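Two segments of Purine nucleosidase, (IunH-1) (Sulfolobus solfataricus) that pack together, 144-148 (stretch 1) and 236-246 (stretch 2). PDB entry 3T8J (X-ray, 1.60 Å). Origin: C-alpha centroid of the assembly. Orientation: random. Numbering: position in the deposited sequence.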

ATOM      1  N   VAL A 144       0.526  23.248  20.141  1.00 20.41           N
ATOM      2  CA  VAL A 144      -0.608  22.785  19.306  1.00 20.13           C
ATOM      3  C   VAL A 144      -1.409  21.808  20.150  1.00 21.01           C
ATOM      4  O   VAL A 144      -0.893  20.768  20.591  1.00 22.42           O
ATOM      5  CB  VAL A 144      -0.131  22.146  18.004  1.00 19.49           C
ATOM      6  CG1 VAL A 144      -1.325  21.770  17.118  1.00 20.11           C
ATOM      7  CG2 VAL A 144       0.796  23.124  17.262  1.00 22.00           C
ATOM      8  N   TRP A 145      -2.701  22.120  20.319  1.00 20.72           N
ATOM      9  CA  TRP A 145      -3.660  21.281  21.036  1.00 20.73           C
ATOM     10  C   TRP A 145      -4.540  20.593  19.992  1.00 19.80           C
ATOM     11  O   TRP A 145      -5.296  21.262  19.310  1.00 20.79           O
ATOM     12  CB  TRP A 145      -4.506  22.148  21.965  1.00 20.95           C
ATOM     13  CG  TRP A 145      -3.736  22.968  22.980  1.00 22.32           C
ATOM     14  CD1 TRP A 145      -3.359  24.291  22.879  1.00 23.72           C
ATOM     15  CD2 TRP A 145      -3.291  22.532  24.272  1.00 23.47           C
ATOM     16  NE1 TRP A 145      -2.712  24.685  24.026  1.00 24.03           N
ATOM     17  CE2 TRP A 145      -2.640  23.621  24.888  1.00 25.01           C
ATOM     18  CE3 TRP A 145      -3.360  21.313  24.959  1.00 25.34           C
ATOM     19  CZ2 TRP A 145      -2.084  23.521  26.150  1.00 26.44           C
ATOM     20  CZ3 TRP A 145      -2.802  21.227  26.222  1.00 27.53           C
ATOM     21  CH2 TRP A 145      -2.160  22.322  26.794  1.00 27.81           C
ATOM     22  N   VAL A 146      -4.369  19.296  19.839  1.00 19.72           N
ATOM     23  CA  VAL A 146      -5.007  18.530  18.757  1.00 19.77           C
ATOM     24  C   VAL A 146      -6.141  17.673  19.302  1.00 21.01           C
ATOM     25  O   VAL A 146      -5.934  16.862  20.214  1.00 22.21           O
ATOM     26  CB  VAL A 146      -3.988  17.609  18.061  1.00 19.05           C
ATOM     27  CG1 VAL A 146      -4.681  16.702  17.017  1.00 20.03           C
ATOM     28  CG2 VAL A 146      -2.878  18.415  17.373  1.00 19.48           C
ATOM     29  N   MET A 147      -7.346  17.869  18.765  1.00 20.06           N
ATOM     30  CA  MET A 147      -8.407  16.876  18.950  1.00 20.01           C
ATOM     31  C   MET A 147      -8.260  15.953  17.738  1.00 20.03           C
ATOM     32  O   MET A 147      -8.435  16.396  16.576  1.00 19.40           O
ATOM     33  CB  MET A 147      -9.806  17.486  18.964  1.00 20.84           C
ATOM     34  CG  MET A 147     -10.892  16.506  19.400  1.00 21.54           C
ATOM     35  SD  MET A 147     -11.312  15.316  18.081  1.00 22.78           S
ATOM     36  CE  MET A 147     -11.328  13.777  19.010  1.00 24.53           C
ATOM     37  N   GLY A 148      -7.892  14.700  17.975  1.00 20.42           N
ATOM     38  CA  GLY A 148      -7.737  13.786  16.857  1.00 20.76           C
ATOM     39  C   GLY A 148      -7.291  12.417  17.274  1.00 21.11           C
ATOM     40  O   GLY A 148      -6.723  12.242  18.334  1.00 21.78           O
ATOM     41  N   HIS A 236     -18.201  15.378  23.852  1.00 25.01           N
ATOM     42  CA  HIS A 236     -17.658  16.739  23.725  1.00 24.59           C
ATOM     43  C   HIS A 236     -16.178  16.666  23.294  1.00 23.69           C
ATOM     44  O   HIS A 236     -15.277  17.055  24.047  1.00 24.77           O
ATOM     45  CB  HIS A 236     -17.777  17.475  25.068  1.00 26.62           C
ATOM     46  CG  HIS A 236     -19.067  18.217  25.265  1.00 27.24           C
ATOM     47  ND1 HIS A 236     -19.517  19.185  24.390  1.00 28.47           N
ATOM     48  CD2 HIS A 236     -19.959  18.201  26.292  1.00 29.73           C
ATOM     49  CE1 HIS A 236     -20.645  19.704  24.846  1.00 31.19           C
ATOM     50  NE2 HIS A 236     -20.939  19.122  25.998  1.00 30.89           N
ATOM     51  N   PRO A 237     -15.914  16.161  22.078  1.00 22.01           N
ATOM     52  CA  PRO A 237     -14.520  15.990  21.670  1.00 21.66           C
ATOM     53  C   PRO A 237     -13.723  17.293  21.700  1.00 21.72           C
ATOM     54  O   PRO A 237     -12.597  17.344  22.249  1.00 21.90           O
ATOM     55  CB  PRO A 237     -14.628  15.414  20.243  1.00 20.88           C
ATOM     56  CG  PRO A 237     -15.981  15.813  19.764  1.00 21.71           C
ATOM     57  CD  PRO A 237     -16.860  15.815  21.002  1.00 23.00           C
ATOM     58  N   ASP A 238     -14.259  18.343  21.094  1.00 21.38           N
ATOM     59  CA  ASP A 238     -13.552  19.627  21.003  1.00 21.49           C
ATOM     60  C   ASP A 238     -13.593  20.409  22.313  1.00 22.41           C
ATOM     61  O   ASP A 238     -12.593  21.012  22.708  1.00 22.39           O
ATOM     62  CB  ASP A 238     -14.139  20.451  19.850  1.00 21.74           C
ATOM     63  CG  ASP A 238     -14.168  19.677  18.556  1.00 24.12           C
ATOM     64  OD1 ASP A 238     -13.261  18.841  18.312  1.00 23.21           O
ATOM     65  OD2 ASP A 238     -15.116  19.866  17.756  1.00 29.75           O
ATOM     66  N   ALA A 239     -14.725  20.377  23.006  1.00 22.31           N
ATOM     67  CA  ALA A 239     -14.844  21.121  24.246  1.00 23.97           C
ATOM     68  C   ALA A 239     -13.952  20.551  25.354  1.00 24.42           C
ATOM     69  O   ALA A 239     -13.414  21.306  26.162  1.00 25.64           O
ATOM     70  CB  ALA A 239     -16.330  21.195  24.690  1.00 25.65           C
ATOM     71  N   ILE A 240     -13.766  19.229  25.374  1.00 23.89           N
ATOM     72  CA  ILE A 240     -12.802  18.616  26.293  1.00 24.40           C
ATOM     73  C   ILE A 240     -11.370  19.039  25.958  1.00 24.02           C
ATOM     74  O   ILE A 240     -10.586  19.385  26.867  1.00 24.44           O
ATOM     75  CB  ILE A 240     -12.947  17.080  26.335  1.00 24.38           C
ATOM     76  CG1 ILE A 240     -14.215  16.683  27.082  1.00 26.90           C
ATOM     77  CG2 ILE A 240     -11.727  16.437  27.037  1.00 25.63           C
ATOM     78  CD1 ILE A 240     -14.595  15.173  26.954  1.00 27.41           C
ATOM     79  N   THR A 241     -11.021  19.027  24.667  1.00 21.81           N
ATOM     80  CA  THR A 241      -9.693  19.452  24.236  1.00 21.92           C
ATOM     81  C   THR A 241      -9.436  20.889  24.695  1.00 22.39           C
ATOM     82  O   THR A 241      -8.383  21.209  25.236  1.00 23.25           O
ATOM     83  CB  THR A 241      -9.541  19.351  22.711  1.00 19.68           C
ATOM     84  OG1 THR A 241      -9.801  17.990  22.306  1.00 21.53           O
ATOM     85  CG2 THR A 241      -8.133  19.789  22.248  1.00 21.29           C
ATOM     86  N   THR A 242     -10.419  21.746  24.466  1.00 22.84           N
ATOM     87  CA  THR A 242     -10.344  23.161  24.831  1.00 22.87           C
ATOM     88  C   THR A 242     -10.232  23.360  26.349  1.00 24.62           C
ATOM     89  O   THR A 242      -9.453  24.187  26.833  1.00 25.83           O
ATOM     90  CB  THR A 242     -11.576  23.923  24.275  1.00 22.37           C
ATOM     91  OG1 THR A 242     -11.683  23.698  22.856  1.00 21.90           O
ATOM     92  CG2 THR A 242     -11.469  25.423  24.524  1.00 22.68           C
ATOM     93  N   ALA A 243     -11.023  22.599  27.096  1.00 25.14           N
ATOM     94  CA  ALA A 243     -11.007  22.680  28.563  1.00 26.01           C
ATOM     95  C   ALA A 243      -9.629  22.307  29.099  1.00 27.12           C
ATOM     96  O   ALA A 243      -9.138  22.950  30.023  1.00 27.98           O
ATOM     97  CB  ALA A 243     -12.116  21.795  29.188  1.00 26.93           C
ATOM     98  N   ILE A 244      -9.016  21.272  28.526  1.00 26.13           N
ATOM     99  CA  ILE A 244      -7.663  20.857  28.936  1.00 26.88           C
ATOM    100  C   ILE A 244      -6.650  21.944  28.542  1.00 27.04           C
ATOM    101  O   ILE A 244      -5.703  22.244  29.299  1.00 28.49           O
ATOM    102  CB  ILE A 244      -7.293  19.494  28.311  1.00 26.34           C
ATOM    103  CG1 ILE A 244      -8.116  18.375  28.937  1.00 27.62           C
ATOM    104  CG2 ILE A 244      -5.795  19.199  28.453  1.00 26.75           C
ATOM    105  CD1 ILE A 244      -8.063  17.093  28.113  1.00 25.86           C
ATOM    106  N   ALA A 245      -6.823  22.564  27.367  1.00 25.23           N
ATOM    107  CA  ALA A 245      -5.915  23.667  26.980  1.00 25.79           C
ATOM    108  C   ALA A 245      -5.969  24.811  27.992  1.00 27.28           C
ATOM    109  O   ALA A 245      -4.940  25.362  28.397  1.00 28.38           O
ATOM    110  CB  ALA A 245      -6.227  24.166  25.570  1.00 24.63           C
ATOM    111  N   ILE A 246      -7.164  25.128  28.471  1.00 27.64           N
ATOM    112  CA  ILE A 246      -7.354  26.178  29.487  1.00 29.83           C
ATOM    113  C   ILE A 246      -6.809  25.781  30.866  1.00 31.45           C
ATOM    114  O   ILE A 246      -6.092  26.571  31.518  1.00 33.12           O
ATOM    115  CB  ILE A 246      -8.866  26.549  29.607  1.00 29.85           C
ATOM    116  CG1 ILE A 246      -9.362  27.205  28.318  1.00 28.93           C
ATOM    117  CG2 ILE A 246      -9.118  27.465  30.804  1.00 33.16           C
ATOM    118  CD1 ILE A 246     -10.918  27.211  28.140  1.00 29.70           C
TER

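Strand 144-147 and helix 237-246 run nearly antiparallel, their N-to-C directions 155° apart and their axes 8.4 Å apart at closest approach. No hydrogen bond links them; the contact, which buries 349 Å² summed over both sides, rests on side-chain packing. Strand alternation decides which residues take part: W145 and M147 point toward the helix, whereas V146 points away and adds little.

The most specific apolar contact is a CH-pi interaction. A245 CB lies 3.6 Å from the centroid of the five-membered ring of W145, only 9° off the ring normal, so the methyl sits squarely over one indole face. A245 presents a single methyl to the indole face, with the CA atoms of W145 and A245 6.8 Å apart. Further out on the six-membered ring, W145 CZ3 meets I244 CG2 at 4.2 Å. W145 NE1 is hydrogen-bonded elsewhere in the structure, so the indole's polar group is satisfied while the ring face packs against A245.

Nearer the start of the helix, M147 supplies a long, flexible chain, with chi1 t and chi2 m, that reaches P237: M147 CE lies 3.9 Å from P237 CB, an apolar contact with the pyrrolidine ring.

M147 also packs against polar atoms by van der Waals contact. Its CG is 3.4 Å from P237 O and 3.5 Å from D238 OD1, and its CB is 3.4 Å from T241 OG1. That hydroxyl is already engaged within the helix, T241 OG1 donating to P237 O at 2.9 Å, which satisfies its donor capacity beside an aliphatic neighbour. The bond supplements the weak backbone one from T241 N to P237 O (3.3 Å). Threonine thus combines a satisfied hydroxyl with a methyl for packing: T241 CG2 lies 4.1 Å from V146 C and 4.3 Å from W145 CB, bridging the contacts made by the two larger strand side chains.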